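Local atomic coordinates of hypothetical protein aq_1956 (Aquifex aeolicus, PDB entry 2YVT), a protein that is of unknown function but belongs to the calcineurin-like metallophosphoesterase superfamily, and so probably hydrolyses phosphoester bonds with the help of bound metal ions. Residues A[132-138]-A[174-179]. Residues are numbered along the deposited sequence.
Sequences GEFEVIG and RRLVTI
Strands 134-138 and 175-179, extended (phi mostly near -110°, psi near 130°), run parallel, axes 4.6 Å apart and inclined by 19°, in register from Phe134-Arg175 to Gly138-Ile179. Hydrogen bonds join Val177 N to Glu135 O and Glu135 N to Arg175 O (both 2.9 Å), Ile179 N to Ile137 O and Ile137 N to Val177 O (both 2.8 Å). Gly132, at positive phi, suits the turn into a classic bulge, where Glu133 and Phe134 both face Trp130. On one face, Phe134 CD1, its flat ring stacked on Trp130, meets Val177 CG2 (4.0 Å) and Val136 CG1 meets Ile179 CD1 (3.6 Å); beta-branched Val136, Val177 (both t) and Ile179 suit strands, and Ile179 touches Val37 across the calcineurin-like beta-sandwich. Glu135, Ile137, Leu176 and Thr178 occupy the other. Long arginines reach across the N-terminal ends: Arg174 NH1 hydrogen-bonds Phe134 O (3.0 Å), Arg174 NE meets Glu135 OE2 by charge only (3.6 Å), and Arg175 bridges Glu133 (NH1-OE2 3.1 Å) and Glu214. Salt bridges and hydrogen bonds thus tie the strand entrances, apolar contacts the sandwich interior.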
loop_
_atom_site.group_PDB
_atom_site.type_symbol
_atom_site.label_atom_id
_atom_site.label_comp_id
_atom_site.label_asym_id
_atom_site.label_seq_id
_atom_site.Cartn_x
_atom_site.Cartn_y
_atom_site.Cartn_z
ATOM N N GLY A 132 20.275 0.913 7.379
ATOM C CA GLY A 132 20.806 1.880 8.339
ATOM C C GLY A 132 20.695 3.342 7.941
ATOM O O GLY A 132 21.168 4.223 8.665
ATOM N N GLU A 133 20.064 3.607 6.796
ATOM C CA GLU A 133 19.974 4.970 6.258
ATOM C C GLU A 133 18.541 5.496 6.137
ATOM O O GLU A 133 18.323 6.710 6.133
ATOM C CB GLU A 133 20.681 5.066 4.900
ATOM C CG GLU A 133 20.803 6.503 4.357
ATOM C CD GLU A 133 21.892 6.671 3.307
ATOM O OE1 GLU A 133 22.724 5.745 3.151
ATOM O OE2 GLU A 133 21.917 7.738 2.642
ATOM N N PHE A 134 17.574 4.588 6.035
ATOM C CA PHE A 134 16.180 4.991 5.860
ATOM C C PHE A 134 15.324 4.469 6.993
ATOM O O PHE A 134 15.637 3.434 7.585
ATOM C CB PHE A 134 15.606 4.456 4.536
ATOM C CG PHE A 134 16.329 4.940 3.306
ATOM C CD1 PHE A 134 15.898 6.088 2.634
ATOM C CD2 PHE A 134 17.428 4.247 2.811
ATOM C CE1 PHE A 134 16.559 6.538 1.494
ATOM C CE2 PHE A 134 18.099 4.695 1.668
ATOM C CZ PHE A 134 17.663 5.843 1.015
ATOM N N GLU A 135 14.252 5.199 7.290
ATOM C CA GLU A 135 13.126 4.649 8.032
ATOM C C GLU A 135 11.971 4.544 7.050
ATOM O O GLU A 135 11.633 5.517 6.368
ATOM C CB GLU A 135 12.723 5.536 9.220
ATOM C CG GLU A 135 13.740 5.575 10.376
ATOM C CD GLU A 135 13.772 4.305 11.227
ATOM O OE1 GLU A 135 13.085 3.315 10.900
ATOM O OE2 GLU A 135 14.503 4.296 12.244
ATOM N N VAL A 136 11.375 3.359 6.972
ATOM C CA VAL A 136 10.238 3.136 6.086
ATOM C C VAL A 136 8.988 3.016 6.940
ATOM O O VAL A 136 8.925 2.173 7.830
ATOM C CB VAL A 136 10.439 1.879 5.207
ATOM C CG1 VAL A 136 9.358 1.789 4.133
ATOM C CG2 VAL A 136 11.817 1.931 4.540
ATOM N N ILE A 137 8.016 3.886 6.679
ATOM C CA ILE A 137 6.775 3.924 7.453
ATOM C C ILE A 137 5.636 3.500 6.542
ATOM O O ILE A 137 5.555 3.955 5.401
ATOM C CB ILE A 137 6.504 5.342 7.984
ATOM C CG1 ILE A 137 7.640 5.779 8.913
ATOM C CG2 ILE A 137 5.165 5.417 8.719
ATOM C CD1 ILE A 137 7.597 7.240 9.219
ATOM N N GLY A 138 4.763 2.630 7.040
ATOM C CA GLY A 138 3.585 2.218 6.280
ATOM C C GLY A 138 2.298 2.466 7.036
ATOM O O GLY A 138 2.223 2.247 8.243
ATOM N N ARG A 174 16.510 9.602 10.328
ATOM C CA ARG A 174 16.965 9.027 9.065
ATOM C C ARG A 174 16.138 9.586 7.912
ATOM O O ARG A 174 15.189 10.337 8.132
ATOM C CB ARG A 174 16.847 7.499 9.112
ATOM C CG ARG A 174 17.973 6.818 9.868
ATOM C CD ARG A 174 17.458 5.694 10.731
ATOM N NE ARG A 174 17.242 4.467 9.978
ATOM C CZ ARG A 174 17.954 3.353 10.129
ATOM N NH1 ARG A 174 17.669 2.292 9.396
ATOM N NH2 ARG A 174 18.944 3.291 11.013
ATOM N N ARG A 175 16.505 9.225 6.687
ATOM C CA ARG A 175 15.731 9.607 5.515
ATOM C C ARG A 175 14.413 8.831 5.544
ATOM O O ARG A 175 14.404 7.613 5.706
ATOM C CB ARG A 175 16.511 9.324 4.232
ATOM C CG ARG A 175 17.817 10.105 4.140
ATOM C CD ARG A 175 18.706 9.569 3.050
ATOM N NE ARG A 175 18.098 9.745 1.734
ATOM C CZ ARG A 175 18.621 9.299 0.597
ATOM N NH1 ARG A 175 19.778 8.647 0.603
ATOM N NH2 ARG A 175 17.980 9.505 -0.546
ATOM N N LEU A 176 13.307 9.548 5.403
ATOM C CA LEU A 176 11.996 8.964 5.628
ATOM C C LEU A 176 11.306 8.612 4.318
ATOM O O LEU A 176 11.164 9.462 3.434
ATOM C CB LEU A 176 11.137 9.939 6.438
ATOM C CG LEU A 176 9.769 9.488 6.924
ATOM C CD1 LEU A 176 9.945 8.257 7.787
ATOM C CD2 LEU A 176 9.097 10.616 7.698
ATOM N N VAL A 177 10.877 7.356 4.209
ATOM C CA VAL A 177 10.054 6.902 3.090
ATOM C C VAL A 177 8.720 6.453 3.669
ATOM O O VAL A 177 8.686 5.591 4.550
ATOM C CB VAL A 177 10.710 5.739 2.314
ATOM C CG1 VAL A 177 9.771 5.199 1.222
ATOM C CG2 VAL A 177 12.048 6.182 1.702
ATOM N N THR A 178 7.630 7.053 3.195
ATOM C CA THR A 178 6.291 6.684 3.676
ATOM C C THR A 178 5.540 5.966 2.567
ATOM O O THR A 178 5.676 6.306 1.391
ATOM C CB THR A 178 5.475 7.905 4.151
ATOM O OG1 THR A 178 5.380 8.856 3.087
ATOM C CG2 THR A 178 6.142 8.573 5.367
ATOM N N ILE A 179 4.781 4.948 2.945
ATOM C CA ILE A 179 4.011 4.162 1.994
ATOM C C ILE A 179 2.577 4.127 2.481
ATOM O O ILE A 179 2.316 3.667 3.594
ATOM C CB ILE A 179 4.552 2.718 1.860
ATOM C CG1 ILE A 179 6.065 2.726 1.591
ATOM C CG2 ILE A 179 3.807 1.967 0.745
ATOM C CD1 ILE A 179 6.721 1.363 1.668
HETATM O O HOH W 1 18.257 -0.319 8.955
#